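Local coordinates for monovalent Na+/H+ antiporter subunit D (Dietzia sp. DQ12-45-1b, PDB 7D3U), which forms part of the Mrp complex, a bacterial sodium/proton antiporter of the cell membrane, and probably contributes an ion pathway through it, at residues A[139-143]-A[245-249]; A[191-195]-A[568-573]; A[196-201]-A[263-268]; A[346-351]-A[525-530]; A[359-365]-A[429-435]. All coordinates share one frame; numbering follows the deposited sequence.

Contact 1 of 5, residues A[139-143]-A[245-249]; sequences MLLPS and FSGLH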
# COMPACT_ATOMS: atom_id res chain seq x y z
N MET A 139 11.50 0.69 6.68
CA MET A 139 10.87 1.25 5.49
C MET A 139 9.56 1.95 5.79
O MET A 139 9.20 2.92 5.10
CB MET A 139 10.63 0.13 4.46
CG MET A 139 9.98 0.58 3.17
SD MET A 139 9.34 -0.81 2.23
CE MET A 139 8.10 -1.44 3.35
N LEU A 140 8.84 1.51 6.82
CA LEU A 140 7.51 2.05 7.10
C LEU A 140 7.58 3.32 7.93
O LEU A 140 6.77 4.23 7.72
CB LEU A 140 6.66 1.01 7.81
CG LEU A 140 6.02 -0.08 6.95
CD1 LEU A 140 5.21 -1.03 7.81
CD2 LEU A 140 5.15 0.55 5.88
N LEU A 141 8.51 3.41 8.87
CA LEU A 141 8.56 4.58 9.73
C LEU A 141 8.85 5.87 8.97
O LEU A 141 8.14 6.87 9.22
CB LEU A 141 9.58 4.37 10.86
CG LEU A 141 9.04 3.62 12.08
CD1 LEU A 141 8.68 2.20 11.72
CD2 LEU A 141 10.07 3.65 13.19
N PRO A 142 9.83 5.95 8.07
CA PRO A 142 9.97 7.17 7.26
C PRO A 142 8.82 7.37 6.30
O PRO A 142 8.60 8.49 5.84
CB PRO A 142 11.29 6.95 6.51
CG PRO A 142 12.01 5.92 7.28
CD PRO A 142 10.95 5.03 7.83
N SER A 143 8.09 6.31 5.96
CA SER A 143 6.90 6.48 5.14
C SER A 143 5.83 7.27 5.87
O SER A 143 5.12 8.08 5.26
CB SER A 143 6.36 5.12 4.71
OG SER A 143 7.41 4.24 4.36
N PHE A 245 5.44 5.70 -3.03
CA PHE A 245 5.00 4.52 -2.29
C PHE A 245 4.37 3.48 -3.20
O PHE A 245 4.29 2.30 -2.82
CB PHE A 245 4.00 4.92 -1.21
CG PHE A 245 4.60 5.70 -0.08
CD1 PHE A 245 5.93 6.06 -0.09
CD2 PHE A 245 3.82 6.07 1.00
CE1 PHE A 245 6.48 6.79 0.95
CE2 PHE A 245 4.36 6.79 2.04
CZ PHE A 245 5.69 7.15 2.01
N SER A 246 3.92 3.88 -4.39
CA SER A 246 3.23 2.95 -5.28
C SER A 246 4.11 1.78 -5.71
O SER A 246 3.58 0.75 -6.14
CB SER A 246 2.73 3.69 -6.51
OG SER A 246 3.73 3.74 -7.51
N GLY A 247 5.43 1.92 -5.61
CA GLY A 247 6.31 0.88 -6.09
C GLY A 247 7.15 0.21 -5.02
O GLY A 247 7.84 -0.78 -5.30
N LEU A 248 7.13 0.74 -3.80
CA LEU A 248 8.00 0.24 -2.74
C LEU A 248 7.30 -0.75 -1.80
O LEU A 248 7.68 -1.91 -1.74
CB LEU A 248 8.57 1.42 -1.94
CG LEU A 248 9.37 2.41 -2.79
CD1 LEU A 248 10.07 3.41 -1.91
CD2 LEU A 248 10.36 1.67 -3.66
N HIS A 249 6.25 -0.30 -1.10
CA HIS A 249 5.76 -1.06 0.05
C HIS A 249 5.04 -2.33 -0.38
O HIS A 249 5.46 -3.44 -0.02
CB HIS A 249 4.84 -0.17 0.89
CG HIS A 249 5.50 1.06 1.42
ND1 HIS A 249 6.48 1.02 2.39
CD2 HIS A 249 5.32 2.37 1.11
CE1 HIS A 249 6.88 2.25 2.65
NE2 HIS A 249 6.19 3.09 1.89
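Ser143 OG comes within 3.0 Å of His249 NE2, a pair that could be a hydrogen bond with the imidazole turned over, although the place of the hydroxyl is itself uncertain. Met139 reaches past the same imidazole. Its CG is anti to the backbone N (chi1 180°), and a bend at chi3 brings CE to the ring edge, while SD lies obliquely at 4.3 Å from the centroid of the His249 ring. An unbranched, flexible thioether can fold round the edge of the imidazole in this way. Leu140 CD2 approaches the ring obliquely. Phe245 CZ packs 3.4 Å from Ser143 CB, and the imidazole sits over one face of the Phe245 ring. Pro142, lacking an N-H, leaves a kink in helix 129-146. On the partner side the chain is interrupted between helices 239-245 and 249-263, and Tyr166 and Tyr234 also touch His249. A serine and a histidine thus meet among apolar groups deep in the membrane domain, consistent with the polar interior of antiporter-like subunits related to complex I.

Contact 2 of 5, residues A[191-195]-A[568-573]; sequences VNIAQ and YIQAVL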
# COMPACT_ATOMS: atom_id res chain seq x y z
N VAL A 191 15.12 -18.66 12.19
CA VAL A 191 14.34 -17.75 11.36
C VAL A 191 14.99 -17.51 10.00
O VAL A 191 14.39 -16.85 9.15
CB VAL A 191 14.12 -16.40 12.07
CG1 VAL A 191 13.14 -16.57 13.21
CG2 VAL A 191 15.43 -15.85 12.57
N ASN A 192 16.20 -18.02 9.79
CA ASN A 192 16.86 -17.90 8.49
C ASN A 192 16.02 -18.57 7.42
O ASN A 192 15.53 -19.68 7.60
CB ASN A 192 18.25 -18.53 8.56
CG ASN A 192 19.15 -18.07 7.44
OD1 ASN A 192 18.75 -18.04 6.28
ND2 ASN A 192 20.39 -17.73 7.78
N ILE A 193 15.85 -17.88 6.28
CA ILE A 193 15.00 -18.42 5.23
C ILE A 193 15.66 -19.63 4.57
O ILE A 193 14.97 -20.56 4.14
CB ILE A 193 14.65 -17.34 4.20
CG1 ILE A 193 14.03 -16.13 4.89
CG2 ILE A 193 13.69 -17.87 3.16
CD1 ILE A 193 13.53 -15.07 3.94
N ALA A 194 16.99 -19.65 4.51
CA ALA A 194 17.68 -20.78 3.90
C ALA A 194 17.51 -22.04 4.74
O ALA A 194 17.15 -23.10 4.22
CB ALA A 194 19.16 -20.46 3.72
N GLN A 195 17.75 -21.94 6.05
CA GLN A 195 17.62 -23.10 6.93
C GLN A 195 16.19 -23.60 7.03
O GLN A 195 15.97 -24.67 7.63
CB GLN A 195 18.16 -22.76 8.32
CG GLN A 195 19.49 -22.02 8.30
CD GLN A 195 20.46 -22.54 9.34
OE1 GLN A 195 20.26 -22.36 10.53
NE2 GLN A 195 21.52 -23.20 8.88
N TYR A 568 20.41 -21.27 -4.20
CA TYR A 568 20.30 -20.20 -3.22
C TYR A 568 20.57 -20.71 -1.81
O TYR A 568 21.31 -20.07 -1.05
CB TYR A 568 18.91 -19.56 -3.31
CG TYR A 568 18.49 -18.72 -2.12
CD1 TYR A 568 18.79 -17.37 -2.07
CD2 TYR A 568 17.76 -19.27 -1.08
CE1 TYR A 568 18.40 -16.60 -1.00
CE2 TYR A 568 17.37 -18.51 -0.00
CZ TYR A 568 17.69 -17.17 0.03
OH TYR A 568 17.30 -16.40 1.10
N ILE A 569 19.99 -21.85 -1.46
CA ILE A 569 20.23 -22.44 -0.15
C ILE A 569 21.67 -22.93 -0.04
O ILE A 569 22.30 -22.80 1.02
CB ILE A 569 19.22 -23.57 0.11
CG1 ILE A 569 17.84 -22.98 0.39
CG2 ILE A 569 19.66 -24.45 1.26
CD1 ILE A 569 16.72 -23.68 -0.32
N GLN A 570 22.22 -23.47 -1.12
CA GLN A 570 23.62 -23.89 -1.11
C GLN A 570 24.57 -22.71 -1.03
O GLN A 570 25.74 -22.89 -0.70
CB GLN A 570 23.92 -24.72 -2.36
CG GLN A 570 24.97 -25.79 -2.15
CD GLN A 570 26.38 -25.28 -2.38
OE1 GLN A 570 26.59 -24.34 -3.14
NE2 GLN A 570 27.35 -25.89 -1.71
N ALA A 571 24.09 -21.50 -1.32
CA ALA A 571 24.93 -20.31 -1.23
C ALA A 571 24.80 -19.61 0.12
O ALA A 571 25.78 -19.06 0.62
CB ALA A 571 24.58 -19.33 -2.36
N VAL A 572 23.61 -19.62 0.71
CA VAL A 572 23.45 -19.00 2.02
C VAL A 572 24.05 -19.87 3.11
O VAL A 572 24.54 -19.36 4.13
CB VAL A 572 21.97 -18.69 2.30
CG1 VAL A 572 21.81 -18.02 3.65
CG2 VAL A 572 21.39 -17.82 1.21
N LEU A 573 24.05 -21.19 2.93
CA LEU A 573 24.54 -22.14 3.93
C LEU A 573 25.92 -22.66 3.60
O LEU A 573 26.23 -23.83 3.85
CB LEU A 573 23.55 -23.29 4.08
CG LEU A 573 22.11 -22.91 4.43
CD1 LEU A 573 21.26 -24.16 4.57
CD2 LEU A 573 22.07 -22.09 5.70
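Ala194 and Val572 form the tight heart of this contact, where a loop meets the last turn of the C-terminal helix 566-572. The small methyl of Ala194 lets the two backbones come close: its CB lies 3.6 Å from Val572 CG1 and 3.9 Å from Leu573 CD2. Ile569 adds CG1, 3.9 Å from Ala194 O. Val572 has CG1 anti to its backbone N (chi1 -179°), which aims that branch at the alanine and leaves CG2 over the rim of one face of the Tyr568 ring. The branched valine therefore serves the loop with one methyl and its own helix with the other. Tyr568 approaches more distantly, its OH 4.2 Å from Ile193 CB, while Ile193 and Tyr568 both lean on Val263. Strands 59-62 and 73-76 also touch Val572.

Against this buried alanine-valine core stands a partly exposed margin formed by Gln195 and Leu573. Gln195 starts away from the helix, but a bend at chi2 (-137°) brings its amide round, so that NE2 lies 3.4 Å from Leu573 CD2. A long amide side chain can cover a leucine methyl while its polar end can stay near the surface.

What shapes the loop is Asn192. Its OD1 accepts from Ala194 N at 3.0 Å, with an N-H...O angle of 152°, and also faces Val572 CG1. An asparagine side chain bonded to the backbone N two residues later is an Asx turn, and here it leads into residues 193-195, whose backbone angles are helical though the regular helix bonds are missing.

Contact 3 of 5, residues A[196-201]-A[263-268]; sequences LHGAAS and VIFDGD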
# COMPACT_ATOMS: atom_id res chain seq x y z
N LEU A 196 15.23 -22.88 6.48
CA LEU A 196 13.85 -23.34 6.32
C LEU A 196 13.60 -23.82 4.90
O LEU A 196 12.53 -23.60 4.34
CB LEU A 196 12.87 -22.24 6.70
CG LEU A 196 13.02 -21.66 8.11
CD1 LEU A 196 12.30 -20.33 8.21
CD2 LEU A 196 12.49 -22.63 9.14
N HIS A 197 14.60 -24.48 4.31
CA HIS A 197 14.56 -24.85 2.89
C HIS A 197 13.28 -25.57 2.51
O HIS A 197 12.80 -25.43 1.38
CB HIS A 197 15.76 -25.72 2.54
CG HIS A 197 15.83 -27.00 3.33
ND1 HIS A 197 16.21 -27.04 4.65
CD2 HIS A 197 15.57 -28.28 2.97
CE1 HIS A 197 16.18 -28.29 5.08
NE2 HIS A 197 15.79 -29.06 4.08
N GLY A 198 12.72 -26.37 3.41
CA GLY A 198 11.51 -27.09 3.08
C GLY A 198 10.55 -27.22 4.25
O GLY A 198 9.63 -28.04 4.20
N ALA A 199 10.75 -26.41 5.29
CA ALA A 199 9.98 -26.60 6.51
C ALA A 199 8.59 -26.00 6.39
O ALA A 199 8.15 -25.25 7.26
CB ALA A 199 10.72 -25.99 7.70
N ALA A 200 7.90 -26.32 5.30
CA ALA A 200 6.46 -26.11 5.20
C ALA A 200 5.73 -27.25 4.51
O ALA A 200 4.50 -27.33 4.63
CB ALA A 200 6.15 -24.80 4.47
N SER A 201 6.43 -28.13 3.80
CA SER A 201 5.85 -29.33 3.22
C SER A 201 6.22 -30.58 4.00
O SER A 201 5.96 -31.69 3.54
CB SER A 201 6.30 -29.47 1.76
OG SER A 201 6.41 -28.20 1.14
N VAL A 263 10.97 -20.53 -1.22
CA VAL A 263 11.99 -21.19 -0.42
C VAL A 263 11.35 -22.03 0.67
O VAL A 263 11.49 -23.26 0.68
CB VAL A 263 12.97 -20.17 0.19
CG1 VAL A 263 13.97 -20.88 1.07
CG2 VAL A 263 13.67 -19.40 -0.91
N ILE A 264 10.62 -21.39 1.58
CA ILE A 264 10.06 -22.11 2.73
C ILE A 264 9.06 -23.16 2.27
O ILE A 264 9.24 -24.36 2.51
CB ILE A 264 9.43 -21.12 3.72
CG1 ILE A 264 10.51 -20.26 4.37
CG2 ILE A 264 8.67 -21.88 4.79
CD1 ILE A 264 9.98 -19.35 5.45
N PHE A 265 8.00 -22.72 1.60
CA PHE A 265 6.98 -23.66 1.14
C PHE A 265 7.46 -24.54 0.00
O PHE A 265 6.79 -25.53 -0.31
CB PHE A 265 5.73 -22.90 0.70
CG PHE A 265 4.65 -22.86 1.73
CD1 PHE A 265 3.85 -23.96 1.94
CD2 PHE A 265 4.43 -21.73 2.49
CE1 PHE A 265 2.85 -23.93 2.89
CE2 PHE A 265 3.44 -21.69 3.43
CZ PHE A 265 2.65 -22.80 3.64
N ASP A 266 8.58 -24.21 -0.63
CA ASP A 266 9.17 -25.00 -1.71
C ASP A 266 8.25 -25.12 -2.91
O ASP A 266 8.43 -26.02 -3.74
CB ASP A 266 9.59 -26.39 -1.22
CG ASP A 266 10.82 -26.90 -1.93
OD1 ASP A 266 11.89 -26.25 -1.81
OD2 ASP A 266 10.73 -27.95 -2.60
N GLY A 267 7.26 -24.24 -3.04
CA GLY A 267 6.27 -24.37 -4.09
C GLY A 267 5.53 -25.68 -3.96
O GLY A 267 5.54 -26.50 -4.88
N ASP A 268 4.87 -25.87 -2.82
CA ASP A 268 4.36 -27.19 -2.45
C ASP A 268 3.28 -27.69 -3.40
O ASP A 268 3.03 -28.90 -3.45
CB ASP A 268 3.83 -27.17 -1.02
CG ASP A 268 3.64 -28.56 -0.45
OD1 ASP A 268 4.34 -29.49 -0.90
OD2 ASP A 268 2.79 -28.72 0.44
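Leu196 and Ile264 come together because both first torsions (-57° and -68°) place the next carbon, CG in the leucine and CG1 in the isoleucine, opposite the carbonyl carbon. The two chains then run side by side in the same direction, and Leu196 CD1 ends 3.7 Å from Ile264 CD1. The other branch of the isoleucine, CG2, is 3.9 Å from Ala200 CB, a good use of a beta-branched residue between two partners. Ala200 is small enough to slip over Phe265 as well: its CB stands 3.6 Å from the centroid of the phenyl ring and 17° off the normal, a CH-pi contact over the face. Phe265 further meets Tyr261 and Tyr271 and touches a bound dodecyl maltoside, so the ring lies between the loop and a bound detergent molecule.

The backbones approach through carbon donors. Ile264 CA points its hydrogen at Leu196 O, with a separation of 3.3 Å. Ser201 OG is 3.2 Å from Asp268 OD1, whereas the other carboxylate oxygen, OD2, makes a salt bridge to Arg270. Asp266 leaves helix 249-263 with positive phi, and Gly267 follows with positive phi too, a conformation glycine adopts easily. Apolar fit, CH-pi and CA-H...O contacts carry much of the cohesion between the loops, with Asp266 and Asp268 at the partly or fully exposed end.

Contact 4 of 5, residues A[346-351]-A[525-530]; sequences AIEVRY and RIGLAL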
# COMPACT_ATOMS: atom_id res chain seq x y z
N ALA A 346 1.05 15.02 -11.43
CA ALA A 346 1.46 16.31 -11.98
C ALA A 346 0.27 17.20 -12.30
O ALA A 346 0.43 18.42 -12.40
CB ALA A 346 2.31 16.11 -13.23
N ILE A 347 -0.92 16.61 -12.47
CA ILE A 347 -2.12 17.41 -12.67
C ILE A 347 -2.64 17.94 -11.34
O ILE A 347 -3.03 19.11 -11.23
CB ILE A 347 -3.18 16.58 -13.41
CG1 ILE A 347 -2.72 16.27 -14.82
CG2 ILE A 347 -4.51 17.31 -13.43
CD1 ILE A 347 -3.63 15.33 -15.55
N GLU A 348 -2.64 17.09 -10.31
CA GLU A 348 -3.10 17.52 -9.00
C GLU A 348 -2.19 18.57 -8.37
O GLU A 348 -2.61 19.23 -7.42
CB GLU A 348 -3.21 16.31 -8.06
CG GLU A 348 -4.45 15.47 -8.29
CD GLU A 348 -4.74 14.55 -7.13
OE1 GLU A 348 -3.97 14.57 -6.14
OE2 GLU A 348 -5.73 13.80 -7.19
N VAL A 349 -0.97 18.73 -8.88
CA VAL A 349 -0.08 19.75 -8.34
C VAL A 349 -0.40 21.11 -8.93
O VAL A 349 -0.42 22.12 -8.22
CB VAL A 349 1.39 19.34 -8.59
CG1 VAL A 349 2.30 20.55 -8.51
CG2 VAL A 349 1.81 18.29 -7.58
N ARG A 350 -0.66 21.17 -10.24
CA ARG A 350 -0.95 22.44 -10.89
C ARG A 350 -2.43 22.75 -10.96
O ARG A 350 -2.81 23.93 -10.92
CB ARG A 350 -0.36 22.44 -12.31
CG ARG A 350 1.15 22.48 -12.36
CD ARG A 350 1.72 23.38 -11.29
NE ARG A 350 3.15 23.60 -11.47
CZ ARG A 350 4.01 23.82 -10.48
NH1 ARG A 350 3.58 23.85 -9.23
NH2 ARG A 350 5.29 24.01 -10.74
N TYR A 351 -3.29 21.74 -11.08
CA TYR A 351 -4.72 21.95 -11.21
C TYR A 351 -5.50 21.59 -9.95
O TYR A 351 -6.73 21.72 -9.94
CB TYR A 351 -5.27 21.15 -12.40
CG TYR A 351 -4.79 21.65 -13.74
CD1 TYR A 351 -3.60 21.19 -14.29
CD2 TYR A 351 -5.52 22.58 -14.46
CE1 TYR A 351 -3.16 21.63 -15.51
CE2 TYR A 351 -5.09 23.04 -15.68
CZ TYR A 351 -3.91 22.56 -16.21
OH TYR A 351 -3.48 23.01 -17.43
N ARG A 525 0.08 24.90 -17.73
CA ARG A 525 0.51 25.05 -16.34
C ARG A 525 1.66 24.11 -15.99
O ARG A 525 2.61 24.53 -15.32
CB ARG A 525 -0.66 24.78 -15.39
CG ARG A 525 -1.79 25.79 -15.48
CD ARG A 525 -2.69 25.68 -14.27
NE ARG A 525 -4.00 26.26 -14.50
CZ ARG A 525 -4.99 26.25 -13.61
NH1 ARG A 525 -4.80 25.70 -12.42
NH2 ARG A 525 -6.15 26.81 -13.90
N ILE A 526 1.59 22.86 -16.43
CA ILE A 526 2.58 21.86 -16.06
C ILE A 526 3.80 22.03 -16.95
O ILE A 526 3.78 21.68 -18.13
CB ILE A 526 2.01 20.44 -16.17
CG1 ILE A 526 0.76 20.30 -15.31
CG2 ILE A 526 3.05 19.41 -15.79
CD1 ILE A 526 0.01 19.01 -15.54
N GLY A 527 4.87 22.59 -16.39
CA GLY A 527 6.10 22.77 -17.13
C GLY A 527 6.77 21.44 -17.45
O GLY A 527 6.23 20.35 -17.24
N LEU A 528 7.99 21.55 -17.97
CA LEU A 528 8.73 20.35 -18.36
C LEU A 528 9.23 19.58 -17.15
O LEU A 528 9.28 18.35 -17.17
CB LEU A 528 9.89 20.73 -19.27
CG LEU A 528 10.74 19.57 -19.79
CD1 LEU A 528 9.86 18.52 -20.47
CD2 LEU A 528 11.81 20.07 -20.75
N ALA A 529 9.58 20.29 -16.07
CA ALA A 529 10.15 19.63 -14.90
C ALA A 529 9.14 18.76 -14.17
O ALA A 529 9.54 17.86 -13.43
CB ALA A 529 10.72 20.67 -13.94
N LEU A 530 7.84 19.01 -14.35
CA LEU A 530 6.82 18.21 -13.69
C LEU A 530 6.33 17.05 -14.55
O LEU A 530 5.98 16.00 -14.01
CB LEU A 530 5.63 19.09 -13.30
CG LEU A 530 5.65 19.66 -11.89
CD1 LEU A 530 4.37 20.42 -11.60
CD2 LEU A 530 5.84 18.55 -10.88
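Tyr351 and Arg525 lie at one end of a mixed apolar and polar contact that joins the last turn of helix 320-350 to the residues leading into helix 528-546. The arginine chain, extended from CG to NE, passes over one face of the phenol ring: Arg525 CD is 4.0 Å from the centroid of the Tyr351 ring, 19° off its normal. Farther along, the guanidinium lies nearly parallel to the same ring, their planes 14° apart. Its NH1 donates to Arg350 O at 3.1 Å, although the place of that oxygen is less certain. A long arginine suits the position, since its methylenes cover an aromatic face while its head reaches a carbonyl at a helix end. Tyr351 OH is itself bonded to Glu366, whose OE2 also accepts from Ile526 N, so one carboxylate ties both segments.

Gly527, just before helix 528-546, occupies the N-cap position, so the contact pairs the finish of one helix with the entry to another, both predicted to span the membrane. Ile526 fills in between the segments: its CD1 is 3.9 Å from Ile347 CG1 and meets the edge of the Tyr351 ring at CE1, 4.1 Å away. At the other end, Leu530 CD1 rests against Val349 CG1 at 3.7 Å, two branched apolar side chains filling a buried position between helices.

Arg350 is bent at chi2 (-39°), which swings its guanidinium across the leucine, and Leu530 CD1 lies 3.4 Å from Arg350 NE, over one face of the planar group. Phe97 of helix 80-101 packs on both Ala346 and Leu530.

Contact 5 of 5, residues A[359-365]-A[429-435]; sequences LSGLAKT and IFLGEPT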
# COMPACT_ATOMS: atom_id res chain seq x y z
N LEU A 359 -12.19 19.02 -14.81
CA LEU A 359 -11.21 19.48 -15.78
C LEU A 359 -11.56 18.94 -17.15
O LEU A 359 -12.32 17.98 -17.29
CB LEU A 359 -9.80 19.05 -15.38
CG LEU A 359 -9.26 19.61 -14.07
CD1 LEU A 359 -8.07 18.79 -13.60
CD2 LEU A 359 -8.88 21.07 -14.23
N SER A 360 -10.98 19.55 -18.18
CA SER A 360 -11.26 19.14 -19.55
C SER A 360 -10.21 19.73 -20.47
O SER A 360 -9.67 20.80 -20.21
CB SER A 360 -12.66 19.57 -19.99
OG SER A 360 -13.66 18.91 -19.24
N GLY A 361 -9.92 19.00 -21.55
CA GLY A 361 -9.02 19.50 -22.56
C GLY A 361 -7.56 19.48 -22.20
O GLY A 361 -6.75 20.07 -22.93
N LEU A 362 -7.18 18.82 -21.11
CA LEU A 362 -5.78 18.78 -20.72
C LEU A 362 -4.91 18.08 -21.75
O LEU A 362 -3.68 18.24 -21.72
CB LEU A 362 -5.63 18.10 -19.36
CG LEU A 362 -5.47 19.04 -18.17
CD1 LEU A 362 -6.60 20.04 -18.14
CD2 LEU A 362 -5.43 18.25 -16.88
N ALA A 363 -5.50 17.31 -22.65
CA ALA A 363 -4.74 16.72 -23.74
C ALA A 363 -4.36 17.75 -24.80
O ALA A 363 -3.46 17.50 -25.60
CB ALA A 363 -5.52 15.58 -24.39
N LYS A 364 -5.04 18.90 -24.81
CA LYS A 364 -4.74 19.95 -25.77
C LYS A 364 -3.79 20.99 -25.21
O LYS A 364 -2.90 21.47 -25.92
CB LYS A 364 -6.04 20.63 -26.22
CG LYS A 364 -5.83 21.77 -27.21
CD LYS A 364 -7.15 22.23 -27.81
CE LYS A 364 -6.92 23.26 -28.90
NZ LYS A 364 -6.30 24.50 -28.36
N THR A 365 -3.95 21.36 -23.94
CA THR A 365 -3.11 22.37 -23.33
C THR A 365 -1.84 21.80 -22.73
O THR A 365 -0.84 22.52 -22.62
CB THR A 365 -3.89 23.12 -22.25
OG1 THR A 365 -3.77 22.42 -21.00
CG2 THR A 365 -5.35 23.22 -22.62
N ILE A 429 -10.70 13.92 -17.93
CA ILE A 429 -9.61 14.85 -17.65
C ILE A 429 -9.01 15.41 -18.94
O ILE A 429 -8.80 16.62 -19.06
CB ILE A 429 -8.52 14.19 -16.78
CG1 ILE A 429 -9.03 13.97 -15.36
CG2 ILE A 429 -7.27 15.06 -16.75
CD1 ILE A 429 -7.97 13.48 -14.41
N PHE A 430 -8.74 14.55 -19.91
CA PHE A 430 -7.94 14.94 -21.06
C PHE A 430 -8.74 15.28 -22.30
O PHE A 430 -8.38 16.20 -23.03
CB PHE A 430 -6.93 13.84 -21.40
CG PHE A 430 -5.88 13.65 -20.34
CD1 PHE A 430 -6.08 12.75 -19.31
CD2 PHE A 430 -4.70 14.36 -20.37
CE1 PHE A 430 -5.13 12.57 -18.33
CE2 PHE A 430 -3.74 14.18 -19.40
CZ PHE A 430 -3.96 13.29 -18.38
N LEU A 431 -9.83 14.56 -22.57
CA LEU A 431 -10.61 14.79 -23.78
C LEU A 431 -11.70 15.82 -23.50
O LEU A 431 -12.42 15.72 -22.51
CB LEU A 431 -11.23 13.49 -24.28
CG LEU A 431 -10.26 12.51 -24.95
CD1 LEU A 431 -11.02 11.38 -25.61
CD2 LEU A 431 -9.39 13.24 -25.95
N GLY A 432 -11.82 16.80 -24.39
CA GLY A 432 -12.83 17.83 -24.26
C GLY A 432 -12.32 19.20 -24.66
O GLY A 432 -11.15 19.34 -25.02
N GLU A 433 -13.18 20.20 -24.60
CA GLU A 433 -12.64 21.52 -24.92
C GLU A 433 -12.05 22.17 -23.68
O GLU A 433 -12.64 22.09 -22.59
CB GLU A 433 -13.72 22.42 -25.50
CG GLU A 433 -14.13 22.08 -26.92
CD GLU A 433 -13.03 22.37 -27.92
OE1 GLU A 433 -12.19 23.25 -27.65
OE2 GLU A 433 -13.02 21.72 -28.98
N PRO A 434 -10.89 22.81 -23.80
CA PRO A 434 -10.28 23.46 -22.63
C PRO A 434 -11.14 24.60 -22.10
O PRO A 434 -11.29 25.64 -22.76
CB PRO A 434 -8.94 23.96 -23.16
CG PRO A 434 -8.69 23.17 -24.40
CD PRO A 434 -10.03 22.91 -24.99
N THR A 435 -11.71 24.42 -20.93
CA THR A 435 -12.54 25.42 -20.27
C THR A 435 -11.74 26.15 -19.20
O THR A 435 -10.87 25.57 -18.55
CB THR A 435 -13.76 24.77 -19.62
OG1 THR A 435 -13.35 23.64 -18.84
CG2 THR A 435 -14.75 24.31 -20.68
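From CB outward, Leu362 packs on Ile429 and Phe430. CB is 3.5 Å from Ile429 O and 4.0 Å from Phe430 CD2; beyond the fork CD1 stays near the same carbonyl, while CD2 reaches Ile429 CG2 at 3.7 Å. Leucine thus covers the backbone with its base and packs with its tip. The peptide groups are joined as well: Ala363 N donates to Phe430 O at 3.1 Å, in the carbonyl plane on a lone pair, and Leu362 N makes a weak bond to Ile429 O. First-turn N-H groups of helix 362-365, with no helix carbonyl before them, therefore meet carbonyls ending helix 405-430. Gly361, the N-cap, has positive phi and lies beside Gly432 O; lacking a side chain, it lets Pro434 come close. The rigid Pro434 ring is met by Thr365 CG2, which lies anti to its carbonyl carbon and 3.7 Å from Pro434 CB, and by Lys364 CD, 3.9 Å from Pro434 CG. Ile347 of helix 320-350 touches Leu362, Ile429 and Phe430, the Phe430 ring stacks on Phe373 of helix 367-380, and His118 of the neighbouring subunit C hydrogen-bonds to Glu433 O.

From the N terminus, contact 1 opens on helix 129-146 and closes at the helix break at 245-249, near the centre of the chain. Before it closes, the loop at 191-201 begins contacts 2 and 3, so both cross it. Contact 3 ends at 263-268, but contact 2 waits for the C-terminal helix and encloses contacts 3, 4 and 5. Contacts 2 and 3 touch, for instance where Ile569 packs on His197. Contact 4 ties helix 320-350 to helix 528-546, with contact 5 nested inside its loop, and the two meet where Tyr351 lies beside Thr365. Contacts 2 and 3 lie on the opposite side of the chain's centre from contacts 4 and 5.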